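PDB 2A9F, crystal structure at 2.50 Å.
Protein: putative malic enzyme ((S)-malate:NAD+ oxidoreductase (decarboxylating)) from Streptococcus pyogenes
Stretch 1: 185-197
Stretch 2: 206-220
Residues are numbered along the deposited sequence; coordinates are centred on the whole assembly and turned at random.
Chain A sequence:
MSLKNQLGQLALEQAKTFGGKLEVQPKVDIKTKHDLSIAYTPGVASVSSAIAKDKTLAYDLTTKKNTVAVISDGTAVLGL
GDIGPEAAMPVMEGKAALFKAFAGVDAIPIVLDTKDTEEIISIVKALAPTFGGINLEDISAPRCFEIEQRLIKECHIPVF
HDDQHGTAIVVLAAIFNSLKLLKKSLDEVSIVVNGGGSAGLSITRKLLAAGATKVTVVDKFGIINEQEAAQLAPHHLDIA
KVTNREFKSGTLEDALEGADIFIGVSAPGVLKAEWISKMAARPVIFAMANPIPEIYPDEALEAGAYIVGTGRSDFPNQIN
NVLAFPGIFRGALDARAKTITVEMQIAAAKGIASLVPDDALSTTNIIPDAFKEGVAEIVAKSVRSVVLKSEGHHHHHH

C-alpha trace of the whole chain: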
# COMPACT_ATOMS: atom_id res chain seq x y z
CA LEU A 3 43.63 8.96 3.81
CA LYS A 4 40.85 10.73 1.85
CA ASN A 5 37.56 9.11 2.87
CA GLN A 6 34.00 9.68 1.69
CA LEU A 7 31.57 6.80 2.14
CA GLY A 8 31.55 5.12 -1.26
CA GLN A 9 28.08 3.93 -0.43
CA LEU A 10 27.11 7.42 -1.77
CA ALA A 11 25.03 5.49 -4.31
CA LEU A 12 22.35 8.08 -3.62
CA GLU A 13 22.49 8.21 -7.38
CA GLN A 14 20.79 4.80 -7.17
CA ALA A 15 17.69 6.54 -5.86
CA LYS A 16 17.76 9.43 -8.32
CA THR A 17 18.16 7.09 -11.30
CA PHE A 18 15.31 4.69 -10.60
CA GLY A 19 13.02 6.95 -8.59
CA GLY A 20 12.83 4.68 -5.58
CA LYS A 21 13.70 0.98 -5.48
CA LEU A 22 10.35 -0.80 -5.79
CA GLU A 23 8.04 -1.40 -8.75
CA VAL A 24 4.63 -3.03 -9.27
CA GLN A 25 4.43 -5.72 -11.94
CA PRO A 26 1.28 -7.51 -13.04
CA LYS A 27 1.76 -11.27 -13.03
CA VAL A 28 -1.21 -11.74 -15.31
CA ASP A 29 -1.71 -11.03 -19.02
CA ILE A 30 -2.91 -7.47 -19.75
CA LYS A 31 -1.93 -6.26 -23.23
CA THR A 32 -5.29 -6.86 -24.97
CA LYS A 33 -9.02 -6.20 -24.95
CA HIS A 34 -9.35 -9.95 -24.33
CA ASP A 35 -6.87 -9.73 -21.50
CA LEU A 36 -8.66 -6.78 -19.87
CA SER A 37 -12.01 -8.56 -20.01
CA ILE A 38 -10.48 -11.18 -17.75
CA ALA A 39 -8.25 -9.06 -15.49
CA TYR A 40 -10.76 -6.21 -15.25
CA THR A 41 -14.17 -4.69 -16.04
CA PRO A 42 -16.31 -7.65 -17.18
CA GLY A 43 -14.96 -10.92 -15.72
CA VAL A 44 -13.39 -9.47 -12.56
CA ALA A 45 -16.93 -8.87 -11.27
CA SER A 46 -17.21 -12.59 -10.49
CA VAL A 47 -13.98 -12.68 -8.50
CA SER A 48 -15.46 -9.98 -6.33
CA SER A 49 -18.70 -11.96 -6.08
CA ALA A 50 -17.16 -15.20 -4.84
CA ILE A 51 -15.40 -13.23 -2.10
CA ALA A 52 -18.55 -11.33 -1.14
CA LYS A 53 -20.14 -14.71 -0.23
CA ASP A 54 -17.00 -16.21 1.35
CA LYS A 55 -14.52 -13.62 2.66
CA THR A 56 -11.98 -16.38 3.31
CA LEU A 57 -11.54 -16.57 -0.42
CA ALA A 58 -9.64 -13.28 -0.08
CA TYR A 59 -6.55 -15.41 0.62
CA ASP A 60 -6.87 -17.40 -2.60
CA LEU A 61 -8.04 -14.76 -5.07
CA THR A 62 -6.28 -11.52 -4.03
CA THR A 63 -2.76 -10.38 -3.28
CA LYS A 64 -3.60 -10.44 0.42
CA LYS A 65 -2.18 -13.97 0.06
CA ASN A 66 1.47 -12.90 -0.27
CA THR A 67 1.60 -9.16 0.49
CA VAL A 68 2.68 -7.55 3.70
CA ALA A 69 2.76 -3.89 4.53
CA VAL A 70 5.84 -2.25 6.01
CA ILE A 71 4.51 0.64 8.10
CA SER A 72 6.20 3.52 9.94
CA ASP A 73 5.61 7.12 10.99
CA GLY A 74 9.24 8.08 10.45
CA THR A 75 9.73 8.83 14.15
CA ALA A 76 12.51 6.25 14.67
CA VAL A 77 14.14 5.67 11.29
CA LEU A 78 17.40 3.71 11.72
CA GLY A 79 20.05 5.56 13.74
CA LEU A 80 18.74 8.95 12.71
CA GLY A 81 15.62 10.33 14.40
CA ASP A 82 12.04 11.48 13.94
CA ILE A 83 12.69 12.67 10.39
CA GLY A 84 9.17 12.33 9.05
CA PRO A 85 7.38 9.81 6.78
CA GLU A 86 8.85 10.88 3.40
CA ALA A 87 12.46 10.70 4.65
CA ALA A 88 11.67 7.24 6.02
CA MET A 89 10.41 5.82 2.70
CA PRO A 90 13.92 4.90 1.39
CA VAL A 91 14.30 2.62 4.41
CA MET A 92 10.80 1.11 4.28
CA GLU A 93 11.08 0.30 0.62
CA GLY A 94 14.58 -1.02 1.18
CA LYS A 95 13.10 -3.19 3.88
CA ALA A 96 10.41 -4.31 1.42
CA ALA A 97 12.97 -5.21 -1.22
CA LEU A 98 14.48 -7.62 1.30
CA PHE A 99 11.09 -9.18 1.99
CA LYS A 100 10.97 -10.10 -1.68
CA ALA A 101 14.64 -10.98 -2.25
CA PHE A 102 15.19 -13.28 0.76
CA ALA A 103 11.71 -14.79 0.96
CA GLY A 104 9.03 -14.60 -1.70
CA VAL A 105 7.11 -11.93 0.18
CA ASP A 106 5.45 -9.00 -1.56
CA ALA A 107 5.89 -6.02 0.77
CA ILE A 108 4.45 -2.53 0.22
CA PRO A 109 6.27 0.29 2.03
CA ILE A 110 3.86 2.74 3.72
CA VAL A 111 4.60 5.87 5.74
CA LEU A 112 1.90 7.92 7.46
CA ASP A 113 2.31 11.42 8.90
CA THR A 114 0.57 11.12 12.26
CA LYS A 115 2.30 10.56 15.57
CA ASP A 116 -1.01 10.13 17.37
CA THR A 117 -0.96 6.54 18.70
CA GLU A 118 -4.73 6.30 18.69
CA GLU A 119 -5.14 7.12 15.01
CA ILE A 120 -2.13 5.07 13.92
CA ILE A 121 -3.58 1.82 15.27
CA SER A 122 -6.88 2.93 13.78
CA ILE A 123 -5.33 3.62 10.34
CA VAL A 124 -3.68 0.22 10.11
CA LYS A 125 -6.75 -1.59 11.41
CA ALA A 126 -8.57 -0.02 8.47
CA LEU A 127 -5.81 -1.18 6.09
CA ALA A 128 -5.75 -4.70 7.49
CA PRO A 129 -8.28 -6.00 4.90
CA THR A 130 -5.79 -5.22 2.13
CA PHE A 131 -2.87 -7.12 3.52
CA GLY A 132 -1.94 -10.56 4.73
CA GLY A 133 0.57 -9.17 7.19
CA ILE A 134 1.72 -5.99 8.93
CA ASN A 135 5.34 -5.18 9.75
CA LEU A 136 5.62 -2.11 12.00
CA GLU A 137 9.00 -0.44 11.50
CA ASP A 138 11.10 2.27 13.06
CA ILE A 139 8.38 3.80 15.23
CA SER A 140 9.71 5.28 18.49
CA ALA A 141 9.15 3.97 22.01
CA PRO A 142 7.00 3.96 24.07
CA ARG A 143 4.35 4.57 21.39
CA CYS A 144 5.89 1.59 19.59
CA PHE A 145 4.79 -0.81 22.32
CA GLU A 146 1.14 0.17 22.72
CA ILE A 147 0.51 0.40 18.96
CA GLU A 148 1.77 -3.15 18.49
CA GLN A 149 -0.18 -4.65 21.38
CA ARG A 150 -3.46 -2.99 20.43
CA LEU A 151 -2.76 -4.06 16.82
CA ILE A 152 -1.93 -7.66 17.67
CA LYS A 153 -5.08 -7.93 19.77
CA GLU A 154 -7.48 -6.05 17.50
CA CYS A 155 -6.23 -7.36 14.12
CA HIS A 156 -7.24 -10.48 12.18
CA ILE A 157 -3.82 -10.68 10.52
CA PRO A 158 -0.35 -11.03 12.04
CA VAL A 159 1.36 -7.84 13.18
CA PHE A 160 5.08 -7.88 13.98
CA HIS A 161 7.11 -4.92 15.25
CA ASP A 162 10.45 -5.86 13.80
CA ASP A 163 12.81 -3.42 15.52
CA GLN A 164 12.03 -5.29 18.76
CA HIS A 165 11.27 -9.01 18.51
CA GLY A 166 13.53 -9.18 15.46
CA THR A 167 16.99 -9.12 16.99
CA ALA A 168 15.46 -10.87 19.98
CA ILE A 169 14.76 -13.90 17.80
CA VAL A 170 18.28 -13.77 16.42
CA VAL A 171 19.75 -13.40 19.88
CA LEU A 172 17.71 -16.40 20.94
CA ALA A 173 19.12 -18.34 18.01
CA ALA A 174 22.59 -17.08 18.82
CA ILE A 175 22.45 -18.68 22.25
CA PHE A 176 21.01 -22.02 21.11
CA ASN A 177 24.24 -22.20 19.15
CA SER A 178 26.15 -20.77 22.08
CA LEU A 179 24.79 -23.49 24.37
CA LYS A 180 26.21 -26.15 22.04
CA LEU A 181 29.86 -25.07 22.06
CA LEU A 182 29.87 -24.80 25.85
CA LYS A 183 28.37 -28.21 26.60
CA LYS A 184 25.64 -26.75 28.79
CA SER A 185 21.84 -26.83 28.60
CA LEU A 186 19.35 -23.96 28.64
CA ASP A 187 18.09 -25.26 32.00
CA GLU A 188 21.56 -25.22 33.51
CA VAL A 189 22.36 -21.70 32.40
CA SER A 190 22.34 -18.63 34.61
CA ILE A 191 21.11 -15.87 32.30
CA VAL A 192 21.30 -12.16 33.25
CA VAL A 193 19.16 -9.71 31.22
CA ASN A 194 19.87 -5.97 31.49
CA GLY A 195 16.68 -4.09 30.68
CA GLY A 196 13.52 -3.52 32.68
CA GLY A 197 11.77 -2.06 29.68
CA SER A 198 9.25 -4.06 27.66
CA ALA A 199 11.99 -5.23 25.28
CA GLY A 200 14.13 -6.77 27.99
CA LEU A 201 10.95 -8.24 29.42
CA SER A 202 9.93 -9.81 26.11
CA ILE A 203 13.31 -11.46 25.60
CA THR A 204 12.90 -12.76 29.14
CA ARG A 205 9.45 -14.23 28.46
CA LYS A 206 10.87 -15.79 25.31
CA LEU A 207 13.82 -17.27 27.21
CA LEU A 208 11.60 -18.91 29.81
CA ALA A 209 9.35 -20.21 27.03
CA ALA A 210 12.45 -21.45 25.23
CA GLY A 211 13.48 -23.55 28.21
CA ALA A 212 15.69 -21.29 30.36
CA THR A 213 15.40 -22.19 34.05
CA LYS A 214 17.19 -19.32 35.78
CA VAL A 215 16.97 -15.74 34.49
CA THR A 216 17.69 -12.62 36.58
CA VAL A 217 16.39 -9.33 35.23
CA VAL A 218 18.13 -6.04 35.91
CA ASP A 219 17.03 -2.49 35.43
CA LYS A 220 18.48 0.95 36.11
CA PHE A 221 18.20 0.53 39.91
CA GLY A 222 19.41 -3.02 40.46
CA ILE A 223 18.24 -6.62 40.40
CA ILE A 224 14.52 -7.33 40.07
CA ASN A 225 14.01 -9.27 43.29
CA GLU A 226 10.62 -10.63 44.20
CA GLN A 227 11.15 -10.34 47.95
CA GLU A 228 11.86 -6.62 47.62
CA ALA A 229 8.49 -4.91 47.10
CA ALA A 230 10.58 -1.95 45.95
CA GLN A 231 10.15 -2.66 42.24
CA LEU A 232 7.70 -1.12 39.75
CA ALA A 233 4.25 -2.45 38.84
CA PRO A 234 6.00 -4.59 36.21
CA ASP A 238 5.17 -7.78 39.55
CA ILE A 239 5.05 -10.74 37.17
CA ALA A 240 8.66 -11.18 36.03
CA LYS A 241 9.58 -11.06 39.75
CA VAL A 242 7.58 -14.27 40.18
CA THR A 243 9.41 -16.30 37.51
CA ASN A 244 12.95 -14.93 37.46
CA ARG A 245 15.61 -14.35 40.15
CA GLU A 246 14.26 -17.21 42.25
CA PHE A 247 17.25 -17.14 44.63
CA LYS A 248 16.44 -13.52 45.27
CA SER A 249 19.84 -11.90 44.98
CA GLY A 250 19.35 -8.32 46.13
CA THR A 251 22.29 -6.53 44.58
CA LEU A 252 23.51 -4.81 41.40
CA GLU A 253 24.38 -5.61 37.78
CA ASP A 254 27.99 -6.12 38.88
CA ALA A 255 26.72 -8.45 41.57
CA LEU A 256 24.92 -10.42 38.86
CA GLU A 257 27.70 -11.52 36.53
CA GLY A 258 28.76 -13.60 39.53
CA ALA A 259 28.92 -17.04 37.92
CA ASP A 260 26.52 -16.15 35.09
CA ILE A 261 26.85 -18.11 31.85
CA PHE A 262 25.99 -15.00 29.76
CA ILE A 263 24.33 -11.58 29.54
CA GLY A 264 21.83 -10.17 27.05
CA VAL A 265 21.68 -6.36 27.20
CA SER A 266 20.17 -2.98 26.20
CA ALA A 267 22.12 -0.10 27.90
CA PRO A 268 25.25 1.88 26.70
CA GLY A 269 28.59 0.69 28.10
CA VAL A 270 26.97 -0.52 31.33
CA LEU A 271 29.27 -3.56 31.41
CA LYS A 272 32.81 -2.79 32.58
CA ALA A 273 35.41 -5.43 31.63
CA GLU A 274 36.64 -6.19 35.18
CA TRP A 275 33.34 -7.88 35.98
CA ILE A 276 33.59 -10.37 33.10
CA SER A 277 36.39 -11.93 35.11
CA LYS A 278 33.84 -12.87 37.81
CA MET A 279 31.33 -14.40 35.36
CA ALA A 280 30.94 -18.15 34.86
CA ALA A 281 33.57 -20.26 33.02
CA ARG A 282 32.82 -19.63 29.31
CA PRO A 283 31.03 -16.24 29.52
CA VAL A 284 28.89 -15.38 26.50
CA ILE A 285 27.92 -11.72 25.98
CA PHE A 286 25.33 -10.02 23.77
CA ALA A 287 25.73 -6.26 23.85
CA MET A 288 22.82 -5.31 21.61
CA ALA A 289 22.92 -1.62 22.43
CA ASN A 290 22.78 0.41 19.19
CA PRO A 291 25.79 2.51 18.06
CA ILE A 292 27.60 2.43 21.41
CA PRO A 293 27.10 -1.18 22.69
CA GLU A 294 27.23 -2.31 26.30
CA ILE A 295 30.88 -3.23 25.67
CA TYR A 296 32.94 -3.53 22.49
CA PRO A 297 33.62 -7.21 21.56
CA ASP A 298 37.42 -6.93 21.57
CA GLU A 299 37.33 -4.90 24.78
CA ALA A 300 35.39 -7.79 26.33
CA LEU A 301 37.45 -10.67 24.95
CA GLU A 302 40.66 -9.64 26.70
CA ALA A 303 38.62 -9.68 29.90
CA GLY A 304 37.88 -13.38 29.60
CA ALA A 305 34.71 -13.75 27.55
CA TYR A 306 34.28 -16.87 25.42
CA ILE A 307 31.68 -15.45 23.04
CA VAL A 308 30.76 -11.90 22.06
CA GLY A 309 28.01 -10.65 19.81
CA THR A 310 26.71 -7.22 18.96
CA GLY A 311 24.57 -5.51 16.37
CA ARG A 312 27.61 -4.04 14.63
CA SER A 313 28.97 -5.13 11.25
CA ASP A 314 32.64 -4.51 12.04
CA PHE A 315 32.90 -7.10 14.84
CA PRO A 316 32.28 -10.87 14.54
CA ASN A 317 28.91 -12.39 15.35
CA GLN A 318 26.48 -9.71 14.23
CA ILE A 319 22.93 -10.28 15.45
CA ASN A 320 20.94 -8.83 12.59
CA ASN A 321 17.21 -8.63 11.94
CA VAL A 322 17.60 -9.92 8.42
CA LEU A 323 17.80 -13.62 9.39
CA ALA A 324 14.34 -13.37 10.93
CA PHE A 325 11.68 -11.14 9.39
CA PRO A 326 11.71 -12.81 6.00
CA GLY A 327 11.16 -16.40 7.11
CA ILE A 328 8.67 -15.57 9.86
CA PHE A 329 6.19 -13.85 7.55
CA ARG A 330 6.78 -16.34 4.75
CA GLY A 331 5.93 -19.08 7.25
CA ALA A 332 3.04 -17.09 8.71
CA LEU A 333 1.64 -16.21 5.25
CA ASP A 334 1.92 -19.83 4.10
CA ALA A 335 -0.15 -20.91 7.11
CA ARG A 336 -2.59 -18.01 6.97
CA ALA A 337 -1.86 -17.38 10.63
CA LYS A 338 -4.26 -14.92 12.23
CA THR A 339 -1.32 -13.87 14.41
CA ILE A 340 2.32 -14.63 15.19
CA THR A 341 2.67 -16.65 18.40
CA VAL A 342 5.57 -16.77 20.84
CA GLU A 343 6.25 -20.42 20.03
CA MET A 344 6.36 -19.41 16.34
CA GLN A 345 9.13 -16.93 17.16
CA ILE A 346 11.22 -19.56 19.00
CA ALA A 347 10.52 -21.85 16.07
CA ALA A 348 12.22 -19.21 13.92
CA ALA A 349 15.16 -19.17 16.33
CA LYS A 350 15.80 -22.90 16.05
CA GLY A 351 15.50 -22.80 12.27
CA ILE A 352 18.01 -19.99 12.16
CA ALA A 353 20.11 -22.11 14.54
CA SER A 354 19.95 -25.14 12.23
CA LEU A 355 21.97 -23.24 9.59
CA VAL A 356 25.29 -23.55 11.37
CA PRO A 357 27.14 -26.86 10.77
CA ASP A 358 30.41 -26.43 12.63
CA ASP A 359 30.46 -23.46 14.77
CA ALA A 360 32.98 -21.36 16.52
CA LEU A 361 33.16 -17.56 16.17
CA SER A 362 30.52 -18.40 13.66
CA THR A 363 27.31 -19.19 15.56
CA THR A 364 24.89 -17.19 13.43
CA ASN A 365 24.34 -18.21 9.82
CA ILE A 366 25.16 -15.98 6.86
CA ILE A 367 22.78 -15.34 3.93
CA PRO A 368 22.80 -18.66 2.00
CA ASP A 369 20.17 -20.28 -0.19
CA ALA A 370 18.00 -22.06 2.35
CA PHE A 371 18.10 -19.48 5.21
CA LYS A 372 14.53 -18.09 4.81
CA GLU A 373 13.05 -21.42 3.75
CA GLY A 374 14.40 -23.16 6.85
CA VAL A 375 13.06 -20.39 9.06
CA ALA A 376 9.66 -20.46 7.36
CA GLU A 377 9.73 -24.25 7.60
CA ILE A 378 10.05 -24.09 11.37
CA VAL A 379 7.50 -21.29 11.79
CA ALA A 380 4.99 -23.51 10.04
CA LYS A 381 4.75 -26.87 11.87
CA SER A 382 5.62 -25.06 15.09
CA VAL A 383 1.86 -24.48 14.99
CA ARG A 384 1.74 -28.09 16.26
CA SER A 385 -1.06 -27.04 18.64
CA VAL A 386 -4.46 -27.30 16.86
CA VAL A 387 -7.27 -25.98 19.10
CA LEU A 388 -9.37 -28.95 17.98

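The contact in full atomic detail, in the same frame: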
# COMPACT_ATOMS: atom_id res chain seq x y z
N SER A 185 23.22 -26.85 29.08
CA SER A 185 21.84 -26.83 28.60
C SER A 185 21.25 -25.45 28.88
O SER A 185 21.90 -24.60 29.49
CB SER A 185 20.99 -27.90 29.30
OG SER A 185 19.65 -27.87 28.84
N LEU A 186 20.02 -25.24 28.43
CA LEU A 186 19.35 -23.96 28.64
C LEU A 186 18.68 -23.95 30.02
O LEU A 186 18.19 -22.92 30.48
CB LEU A 186 18.31 -23.74 27.54
CG LEU A 186 17.65 -22.36 27.43
CD1 LEU A 186 18.70 -21.27 27.23
CD2 LEU A 186 16.67 -22.39 26.26
N ASP A 187 18.69 -25.11 30.68
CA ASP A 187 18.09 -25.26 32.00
C ASP A 187 19.18 -25.33 33.04
O ASP A 187 18.90 -25.56 34.22
CB ASP A 187 17.25 -26.53 32.09
CG ASP A 187 16.28 -26.68 30.93
OD1 ASP A 187 15.15 -26.16 31.03
OD2 ASP A 187 16.66 -27.32 29.92
N GLU A 188 20.42 -25.17 32.61
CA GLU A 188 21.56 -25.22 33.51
C GLU A 188 22.23 -23.86 33.45
O GLU A 188 23.16 -23.57 34.21
CB GLU A 188 22.57 -26.28 33.06
CG GLU A 188 22.02 -27.69 32.85
CD GLU A 188 23.07 -28.64 32.26
OE1 GLU A 188 24.11 -28.86 32.92
OE2 GLU A 188 22.85 -29.15 31.14
N VAL A 189 21.76 -23.01 32.55
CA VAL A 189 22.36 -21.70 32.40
C VAL A 189 21.79 -20.60 33.29
O VAL A 189 20.59 -20.53 33.52
CB VAL A 189 22.30 -21.23 30.92
CG1 VAL A 189 23.33 -22.00 30.08
CG2 VAL A 189 20.90 -21.44 30.37
N SER A 190 22.70 -19.77 33.78
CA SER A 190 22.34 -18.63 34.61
C SER A 190 22.42 -17.45 33.64
O SER A 190 23.51 -17.01 33.26
CB SER A 190 23.35 -18.45 35.74
OG SER A 190 24.65 -18.23 35.22
N ILE A 191 21.25 -16.95 33.26
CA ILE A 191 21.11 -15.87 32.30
C ILE A 191 20.71 -14.52 32.92
O ILE A 191 19.65 -14.41 33.55
CB ILE A 191 20.04 -16.27 31.24
CG1 ILE A 191 20.41 -17.61 30.62
CG2 ILE A 191 19.91 -15.19 30.19
CD1 ILE A 191 19.39 -18.15 29.63
N VAL A 192 21.55 -13.51 32.73
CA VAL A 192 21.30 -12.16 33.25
C VAL A 192 20.87 -11.21 32.13
O VAL A 192 21.62 -10.98 31.19
CB VAL A 192 22.57 -11.55 33.89
CG1 VAL A 192 22.34 -10.07 34.18
CG2 VAL A 192 22.93 -12.29 35.16
N VAL A 193 19.66 -10.65 32.23
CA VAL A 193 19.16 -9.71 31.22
C VAL A 193 19.12 -8.26 31.73
O VAL A 193 18.42 -7.94 32.68
CB VAL A 193 17.73 -10.09 30.74
CG1 VAL A 193 17.17 -9.00 29.83
CG2 VAL A 193 17.77 -11.42 30.00
N ASN A 194 19.86 -7.37 31.08
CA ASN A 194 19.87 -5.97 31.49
C ASN A 194 18.84 -5.18 30.70
O ASN A 194 19.04 -4.89 29.53
CB ASN A 194 21.25 -5.36 31.29
CG ASN A 194 21.47 -4.13 32.15
OD1 ASN A 194 21.95 -3.11 31.67
ND2 ASN A 194 21.14 -4.24 33.44
N GLY A 195 17.72 -4.85 31.34
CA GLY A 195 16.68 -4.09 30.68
C GLY A 195 15.32 -4.34 31.29
O GLY A 195 14.72 -5.40 31.09
N GLY A 196 14.82 -3.37 32.04
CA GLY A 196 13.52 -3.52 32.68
C GLY A 196 12.40 -3.18 31.73
O GLY A 196 11.26 -3.59 31.93
N GLY A 197 12.74 -2.44 30.67
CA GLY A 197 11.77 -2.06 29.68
C GLY A 197 11.01 -3.26 29.13
O GLY A 197 11.30 -4.40 29.50
N LYS A 206 10.44 -14.86 26.34
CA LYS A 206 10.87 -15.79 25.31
C LYS A 206 11.84 -16.81 25.88
O LYS A 206 11.65 -18.01 25.68
CB LYS A 206 11.52 -15.03 24.15
CG LYS A 206 10.51 -14.29 23.29
CD LYS A 206 11.19 -13.45 22.23
CE LYS A 206 10.16 -12.62 21.50
NZ LYS A 206 9.34 -11.82 22.45
N LEU A 207 12.86 -16.35 26.60
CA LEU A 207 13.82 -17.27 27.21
C LEU A 207 13.16 -18.35 28.08
O LEU A 207 13.46 -19.53 27.97
CB LEU A 207 14.81 -16.51 28.06
CG LEU A 207 16.08 -16.04 27.37
CD1 LEU A 207 16.89 -15.21 28.35
CD2 LEU A 207 16.88 -17.24 26.89
N LEU A 208 12.25 -17.94 28.95
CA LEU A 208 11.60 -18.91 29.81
C LEU A 208 10.81 -19.91 28.97
O LEU A 208 10.84 -21.11 29.23
CB LEU A 208 10.70 -18.21 30.83
CG LEU A 208 11.52 -17.36 31.81
CD1 LEU A 208 10.62 -16.81 32.91
CD2 LEU A 208 12.64 -18.21 32.41
N ALA A 209 10.14 -19.39 27.95
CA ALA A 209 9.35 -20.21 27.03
C ALA A 209 10.26 -21.12 26.21
O ALA A 209 9.86 -22.20 25.78
CB ALA A 209 8.55 -19.31 26.10
N ALA A 210 11.50 -20.68 26.01
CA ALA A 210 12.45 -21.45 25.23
C ALA A 210 13.08 -22.57 26.04
O ALA A 210 13.72 -23.45 25.48
CB ALA A 210 13.53 -20.54 24.69
N GLY A 211 12.90 -22.52 27.35
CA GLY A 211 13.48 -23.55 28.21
C GLY A 211 14.13 -22.97 29.46
O GLY A 211 13.86 -23.44 30.57
N ALA A 212 14.98 -21.96 29.27
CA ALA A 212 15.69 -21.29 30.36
C ALA A 212 15.05 -21.44 31.73
O ALA A 212 13.89 -21.09 31.94
CB ALA A 212 15.87 -19.79 30.02
N THR A 213 15.84 -21.95 32.68
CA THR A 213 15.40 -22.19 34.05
C THR A 213 15.65 -20.99 34.98
O THR A 213 14.77 -20.58 35.73
CB THR A 213 16.14 -23.41 34.66
OG1 THR A 213 15.75 -24.60 33.95
CG2 THR A 213 15.81 -23.57 36.13
N LYS A 214 16.86 -20.44 34.93
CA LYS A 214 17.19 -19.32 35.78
C LYS A 214 17.62 -18.03 35.09
O LYS A 214 18.72 -17.92 34.56
CB LYS A 214 18.26 -19.77 36.79
CG LYS A 214 19.20 -20.85 36.30
CD LYS A 214 20.03 -21.38 37.49
CE LYS A 214 20.91 -22.59 37.14
NZ LYS A 214 22.24 -22.22 36.57
N VAL A 215 16.72 -17.04 35.11
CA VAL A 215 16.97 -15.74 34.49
C VAL A 215 16.80 -14.63 35.55
O VAL A 215 15.80 -14.60 36.26
CB VAL A 215 15.95 -15.45 33.33
CG1 VAL A 215 16.16 -14.06 32.75
CG2 VAL A 215 16.07 -16.50 32.25
N THR A 216 17.78 -13.74 35.65
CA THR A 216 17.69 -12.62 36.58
C THR A 216 17.64 -11.35 35.76
O THR A 216 18.53 -11.09 34.96
CB THR A 216 18.90 -12.53 37.54
OG1 THR A 216 18.88 -13.64 38.46
CG2 THR A 216 18.84 -11.23 38.33
N VAL A 217 16.59 -10.57 35.96
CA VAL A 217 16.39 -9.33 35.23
C VAL A 217 16.96 -8.13 35.97
O VAL A 217 16.86 -8.03 37.19
CB VAL A 217 14.89 -9.11 34.96
CG1 VAL A 217 14.67 -7.81 34.21
CG2 VAL A 217 14.34 -10.29 34.16
N VAL A 218 17.55 -7.19 35.25
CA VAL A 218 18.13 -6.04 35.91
C VAL A 218 17.72 -4.76 35.25
O VAL A 218 17.70 -4.68 34.03
CB VAL A 218 19.65 -6.08 35.84
CG1 VAL A 218 20.24 -5.25 36.98
CG2 VAL A 218 20.13 -7.51 35.84
N ASP A 219 17.36 -3.76 36.04
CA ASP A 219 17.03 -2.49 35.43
C ASP A 219 18.02 -1.43 35.88
O ASP A 219 19.13 -1.76 36.31
CB ASP A 219 15.58 -2.07 35.71
CG ASP A 219 15.31 -1.83 37.17
OD1 ASP A 219 16.27 -1.71 37.97
OD2 ASP A 219 14.10 -1.75 37.51
N LYS A 220 17.62 -0.17 35.75
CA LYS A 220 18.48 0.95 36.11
C LYS A 220 18.77 1.11 37.61
O LYS A 220 19.70 1.82 37.98
CB LYS A 220 17.85 2.25 35.58
CG LYS A 220 18.67 3.51 35.81
CD LYS A 220 17.96 4.71 35.17
CE LYS A 220 18.70 6.01 35.42
NZ LYS A 220 17.98 7.14 34.77

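The contact is built on two parallel strands, one running through I191 to N194 and the other through V215 to D219, whose axes run 20° apart. Their backbones are joined by a ladder in which I191 and V193 each use both polar groups: I191 N donates to K214 O (3.0 Å) while I191 O accepts from T216 N (2.9 Å), and V193 N donates to T216 O (3.0 Å) while V193 O accepts from V218 N (2.8 Å). G195 N extends the ladder beyond the first strand, donating to V218 O at 2.7 Å. At the other end, the side chain of K214 reaches back along its neighbour, and its NZ donates to E188 O (2.9 Å). Weak bonds from T213 N to L186 O (3.4 Å) and from T213 OG1 to D187 O (3.3 Å) tie the preceding loops together.

Alternation along the strands places I191, V193, V215 and V217 on one face, where L207 of the helix packs: its CD1 lies 3.5 Å from I191 CG2 and 4.2 Å from V193 CG2. A212 CB continues this apolar layer, 3.9 Å from I191 CD1 and 4.1 Å from L186 CG. On the opposite face, V192 CG1 meets V218 CG2 at 3.8 Å. G196 passes close to the second strand; a CB there would clash with D219 CB.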